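Local coordinates for glycosyl hydrolase, family 31/fibronectin type III domain protein (PDB 4LKS) that binds galactose through a family 32 carbohydrate-binding module, probably helping to direct the parent family 31 glycoside hydrolase to galactose-containing glycans, at residues Leu146-Leu149 with Asn153-Tyr156; Lys96-Thr99 with Asn105-Glu108. One frame throughout, in Å; residues are numbered along the deposited sequence. Where two conformers were deposited one is given.

Contact 1 of 2, residues Leu146-Leu149 with Asn153-Tyr156; sequences LKTL and NNKY. With GAL (beta-D-galactopyranose), chain D.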
loop_
_atom_site.group_PDB
_atom_site.type_symbol
_atom_site.label_atom_id
_atom_site.label_comp_id
_atom_site.label_asym_id
_atom_site.label_seq_id
_atom_site.Cartn_x
_atom_site.Cartn_y
_atom_site.Cartn_z
ATOM N N LEU A 146 8.473 -0.765 -5.319
ATOM C CA LEU A 146 9.661 -1.095 -6.113
ATOM C C LEU A 146 10.036 0.044 -7.058
ATOM O O LEU A 146 11.217 0.251 -7.361
ATOM C CB LEU A 146 9.417 -2.373 -6.927
ATOM C CG LEU A 146 9.091 -3.627 -6.116
ATOM C CD1 LEU A 146 8.660 -4.762 -7.048
ATOM C CD2 LEU A 146 10.273 -4.051 -5.264
ATOM N N LYS A 147 9.028 0.768 -7.531
ATOM C CA LYS A 147 9.224 1.947 -8.363
ATOM C C LYS A 147 8.176 2.961 -7.943
ATOM O O LYS A 147 7.040 2.585 -7.604
ATOM C CB LYS A 147 9.033 1.611 -9.843
ATOM C CG LYS A 147 10.108 0.707 -10.444
ATOM C CD LYS A 147 9.815 0.429 -11.905
ATOM C CE LYS A 147 10.927 -0.410 -12.521
ATOM N NZ LYS A 147 10.626 -0.753 -13.935
ATOM N N THR A 148 8.543 4.241 -7.959
ATOM C CA THR A 148 7.640 5.302 -7.536
ATOM C C THR A 148 7.869 6.576 -8.346
ATOM O O THR A 148 8.902 6.715 -9.027
ATOM C CB THR A 148 7.862 5.685 -6.068
ATOM O OG1 THR A 148 9.207 6.149 -5.920
ATOM C CG2 THR A 148 7.651 4.501 -5.132
ATOM N N LEU A 149 6.920 7.503 -8.243
ATOM C CA LEU A 149 7.028 8.818 -8.874
ATOM C C LEU A 149 7.290 9.883 -7.822
ATOM O O LEU A 149 7.041 9.680 -6.632
ATOM C CB LEU A 149 5.748 9.157 -9.621
ATOM C CG LEU A 149 5.305 8.169 -10.692
ATOM C CD1 LEU A 149 3.974 8.579 -11.280
ATOM C CD2 LEU A 149 6.349 8.014 -11.782
ATOM N N ASN A 153 12.127 10.636 -9.014
ATOM C CA ASN A 153 11.483 9.335 -9.178
ATOM C C ASN A 153 12.272 8.223 -8.496
ATOM O O ASN A 153 13.485 8.340 -8.296
ATOM C CB ASN A 153 11.296 9.005 -10.665
ATOM C CG ASN A 153 10.320 9.938 -11.352
ATOM O OD1 ASN A 153 9.279 10.280 -10.797
ATOM N ND2 ASN A 153 10.651 10.354 -12.570
ATOM N N ASN A 154 11.570 7.152 -8.121
ATOM C CA ASN A 154 12.198 5.941 -7.609
ATOM C C ASN A 154 13.074 6.122 -6.369
ATOM O O ASN A 154 14.122 5.488 -6.244
ATOM C CB ASN A 154 12.984 5.233 -8.726
ATOM C CG ASN A 154 12.101 4.806 -9.861
ATOM O OD1 ASN A 154 10.976 4.358 -9.648
ATOM N ND2 ASN A 154 12.598 4.942 -11.083
ATOM N N LYS A 155 12.640 6.976 -5.448
ATOM C CA LYS A 155 13.388 7.185 -4.214
ATOM C C LYS A 155 12.546 7.013 -2.957
ATOM O O LYS A 155 13.029 6.502 -1.955
ATOM C CB LYS A 155 14.052 8.568 -4.207
ATOM C CG LYS A 155 15.255 8.649 -3.269
ATOM C CD LYS A 155 14.937 9.423 -1.998
ATOM C CE LYS A 155 15.623 10.775 -2.000
ATOM N NZ LYS A 155 15.266 11.601 -3.192
ATOM N N TYR A 156 11.294 7.462 -3.008
ATOM C CA TYR A 156 10.421 7.403 -1.836
ATOM C C TYR A 156 9.012 6.984 -2.241
ATOM O O TYR A 156 8.601 7.164 -3.392
ATOM C CB TYR A 156 10.401 8.750 -1.090
ATOM C CG TYR A 156 10.356 9.960 -2.002
ATOM C CD1 TYR A 156 9.159 10.405 -2.566
ATOM C CD2 TYR A 156 11.517 10.666 -2.300
ATOM C CE1 TYR A 156 9.132 11.511 -3.404
ATOM C CE2 TYR A 156 11.489 11.767 -3.133
ATOM C CZ TYR A 156 10.304 12.188 -3.676
ATOM O OH TYR A 156 10.309 13.287 -4.504
HETATM C C1 GAL D . 7.741 17.604 -0.522
HETATM C C2 GAL D . 6.542 16.849 0.085
HETATM C C3 GAL D . 7.021 15.746 1.018
HETATM C C4 GAL D . 7.964 14.805 0.250
HETATM C C5 GAL D . 9.113 15.617 -0.313
HETATM C C6 GAL D . 10.064 14.806 -1.196
HETATM O O1 GAL D . 7.313 18.540 -1.474
HETATM O O2 GAL D . 5.681 17.705 0.843
HETATM O O3 GAL D . 5.917 14.977 1.488
HETATM O O4 GAL D . 7.263 14.197 -0.834
HETATM O O5 GAL D . 8.623 16.682 -1.163
HETATM O O6 GAL D . 11.158 15.598 -1.643
#
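Asn154 imitates a strand neighbour for Thr148 with its side chain on one bond and its backbone on the other. The amide oxygen OD1 of Asn154 accepts the N-H of Thr148 at 3.0 Å, the N-H approaching in the plane of the side-chain carbonyl, while the backbone N of Asn154 gives its hydrogen to Thr148 O at 2.9 Å. That second donor stands well above the plane of the Thr148 carbonyl. CG of Asn154 is set beside its own backbone N (chi1 -61°), which turns the amide back across the chain, and OD1 also rests against CB of Lys147, the two side chains running alongside each other. Asn153, alongside Leu149, sets its OD1 3.3 Å from Leu149 CA without bonding to that residue; its hydrogen bond comes from the N-H of Gly150 in the intervening turn.

Thr148 makes a third bond from its side chain. With OG1 lodged between backbone N and carbonyl carbon (chi1 61°), the hydroxyl donates to Tyr156 O at 2.8 Å. Tyr156 belongs to the galactose pocket; its CZ lies 3.6 Å from C6 of the sugar, while its OH accepts from the N-H of Thr152 and its ring meets that of His53. Held through N, O and OG1, buried Thr148 probably acts as a second-shell residue, steadying the backbone that carries the sugar-contacting ring.

Contact 2 of 2, residues Lys96-Thr99 with Asn105-Glu108; sequences KIET and NWTE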
loop_
_atom_site.group_PDB
_atom_site.type_symbol
_atom_site.label_atom_id
_atom_site.label_comp_id
_atom_site.label_asym_id
_atom_site.label_seq_id
_atom_site.Cartn_x
_atom_site.Cartn_y
_atom_site.Cartn_z
ATOM N N LYS A 96 5.213 -5.120 -4.754
ATOM C CA LYS A 96 5.207 -6.532 -4.409
ATOM C C LYS A 96 4.304 -6.706 -3.195
ATOM O O LYS A 96 4.232 -5.825 -2.318
ATOM C CB LYS A 96 6.628 -7.039 -4.111
ATOM C CG LYS A 96 6.683 -8.506 -3.674
ATOM C CD LYS A 96 8.114 -9.026 -3.609
ATOM C CE LYS A 96 8.894 -8.404 -2.473
ATOM N NZ LYS A 96 10.241 -9.065 -2.376
ATOM N N ILE A 97 3.587 -7.829 -3.179
ATOM C CA ILE A 97 2.754 -8.192 -2.043
ATOM C C ILE A 97 3.231 -9.519 -1.473
ATOM O O ILE A 97 3.413 -10.501 -2.203
ATOM C CB ILE A 97 1.280 -8.324 -2.444
ATOM C CG1 ILE A 97 0.720 -6.957 -2.827
ATOM C CG2 ILE A 97 0.466 -8.917 -1.288
ATOM C CD1 ILE A 97 -0.617 -7.012 -3.503
ATOM N N GLU A 98 3.440 -9.540 -0.157
ATOM C CA GLU A 98 3.766 -10.773 0.562
ATOM C C GLU A 98 2.777 -10.894 1.707
ATOM O O GLU A 98 2.318 -9.887 2.229
ATOM C CB GLU A 98 5.166 -10.694 1.164
ATOM C CG GLU A 98 6.290 -10.655 0.170
ATOM C CD GLU A 98 7.566 -10.185 0.833
ATOM O OE1 GLU A 98 7.723 -8.956 1.026
ATOM O OE2 GLU A 98 8.386 -11.040 1.218
ATOM N N THR A 99 2.457 -12.117 2.117
ATOM C CA THR A 99 1.596 -12.287 3.284
ATOM C C THR A 99 2.187 -13.304 4.233
ATOM O O THR A 99 3.026 -14.120 3.848
ATOM C CB THR A 99 0.156 -12.711 2.920
ATOM O OG1 THR A 99 0.177 -13.931 2.179
ATOM C CG2 THR A 99 -0.549 -11.638 2.097
ATOM N N ASN A 105 7.401 -15.648 8.437
ATOM C CA ASN A 105 7.516 -16.559 7.307
ATOM C C ASN A 105 6.541 -16.212 6.195
ATOM O O ASN A 105 5.356 -16.551 6.241
ATOM C CB ASN A 105 7.350 -18.000 7.775
ATOM C CG ASN A 105 8.411 -18.399 8.783
ATOM O OD1 ASN A 105 9.582 -18.587 8.432
ATOM N ND2 ASN A 105 8.016 -18.510 10.046
ATOM N N TRP A 106 7.073 -15.538 5.187
ATOM C CA TRP A 106 6.278 -14.908 4.154
ATOM C C TRP A 106 6.080 -15.754 2.907
ATOM O O TRP A 106 6.969 -16.490 2.470
ATOM C CB TRP A 106 6.943 -13.593 3.739
ATOM C CG TRP A 106 7.117 -12.639 4.873
ATOM C CD1 TRP A 106 8.219 -12.497 5.670
ATOM C CD2 TRP A 106 6.157 -11.691 5.355
ATOM N NE1 TRP A 106 8.005 -11.527 6.608
ATOM C CE2 TRP A 106 6.742 -11.015 6.439
ATOM C CE3 TRP A 106 4.852 -11.352 4.975
ATOM C CZ2 TRP A 106 6.071 -10.019 7.151
ATOM C CZ3 TRP A 106 4.191 -10.367 5.678
ATOM C CH2 TRP A 106 4.798 -9.710 6.749
ATOM N N THR A 107 4.905 -15.603 2.319
ATOM C CA THR A 107 4.600 -16.139 1.016
ATOM C C THR A 107 4.566 -14.969 0.057
ATOM O O THR A 107 3.867 -13.976 0.311
ATOM C CB THR A 107 3.217 -16.800 1.008
ATOM O OG1 THR A 107 3.186 -17.859 1.977
ATOM C CG2 THR A 107 2.897 -17.351 -0.374
ATOM N N GLU A 108 5.321 -15.066 -1.038
ATOM C CA GLU A 108 5.235 -14.066 -2.093
ATOM C C GLU A 108 3.946 -14.302 -2.854
ATOM O O GLU A 108 3.731 -15.366 -3.447
ATOM C CB GLU A 108 6.434 -14.131 -3.047
ATOM C CG GLU A 108 6.434 -12.967 -4.030
ATOM C CD GLU A 108 7.692 -12.876 -4.868
ATOM O OE1 GLU A 108 8.797 -13.040 -4.315
ATOM O OE2 GLU A 108 7.572 -12.620 -6.082
HETATM O O HOH W 1 9.610 -12.061 -2.158
HETATM O O HOH W 2 3.085 -17.576 4.393
#
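Strand residues Glu98 and Thr99 run antiparallel to Thr107 and Glu108, with Thr99 and Thr107 forming a hydrogen-bonded pair and Glu98 and Glu108 the non-hydrogen-bonded pair beside it. Thr107 N reaches Thr99 O at 2.8 Å with an N-H...O angle of 173°, and Thr99 N returns a bond to Thr107 O that lies in the carbonyl plane. Thr107 O also receives a CA-H...O contact from Glu98, and Thr99 O a similar one from Trp106.

Trp106 leans the six-membered ring of its indole against the first strand: CG stands beside the backbone N (chi1 -58°), bringing CE3 to 3.4 Å from Thr99 C, with Thr99 N in plane at the ring edge. The side chain of Glu98 crosses that of Trp106 at about a right angle, its CB 3.9 Å from CE3 and its carboxylate OE2 near Trp106 CB. Arg142, on the adjoining strand, forms a salt bridge with Glu98 and a cation-pi contact with Trp106, and so joins the two. Here the hairpin of strands 95-100 and 107-113 forms one margin of the five-stranded sheet in the beta-sandwich of this F5/8 type C domain. Thr99 and Thr107 face the opposite sheet, where both touch Ile136.

On the face carrying Glu98, Lys96 crosses Glu108 with CD 4.1 Å from Glu108 CD. Their charged ends, NZ of Lys96 and OE1 of Glu108, remain 4.7 Å apart; a water accepts from Lys96 NZ at 3.1 Å and lies unusually close to Glu108 OE1. A second water, at the turn end, donates to Asn105 O at 3.1 Å and lies close to the hydroxyl of Thr107.

From the N terminus, the chain first reaches contact 2, where strand 95-100 turns back through a six-residue connection and 107-113 closes the hairpin at the margin of the five-stranded sheet. It then crosses to the four-stranded sheet with strand 129-138 and returns as 140-148, the neighbour of 95-100. At the end of that strand, contact 1 closes a shorter loop, with three residues between its segments, before 158-166 enters the other sheet. The two closures follow in series, neither nested nor crossed. Their centres lie about 20 Å apart, but neighbouring strands 95-100 and 140-148 link the hairpin to the loop bearing a galactose-pocket residue, and the contacts touch where Leu146 packs against Lys96.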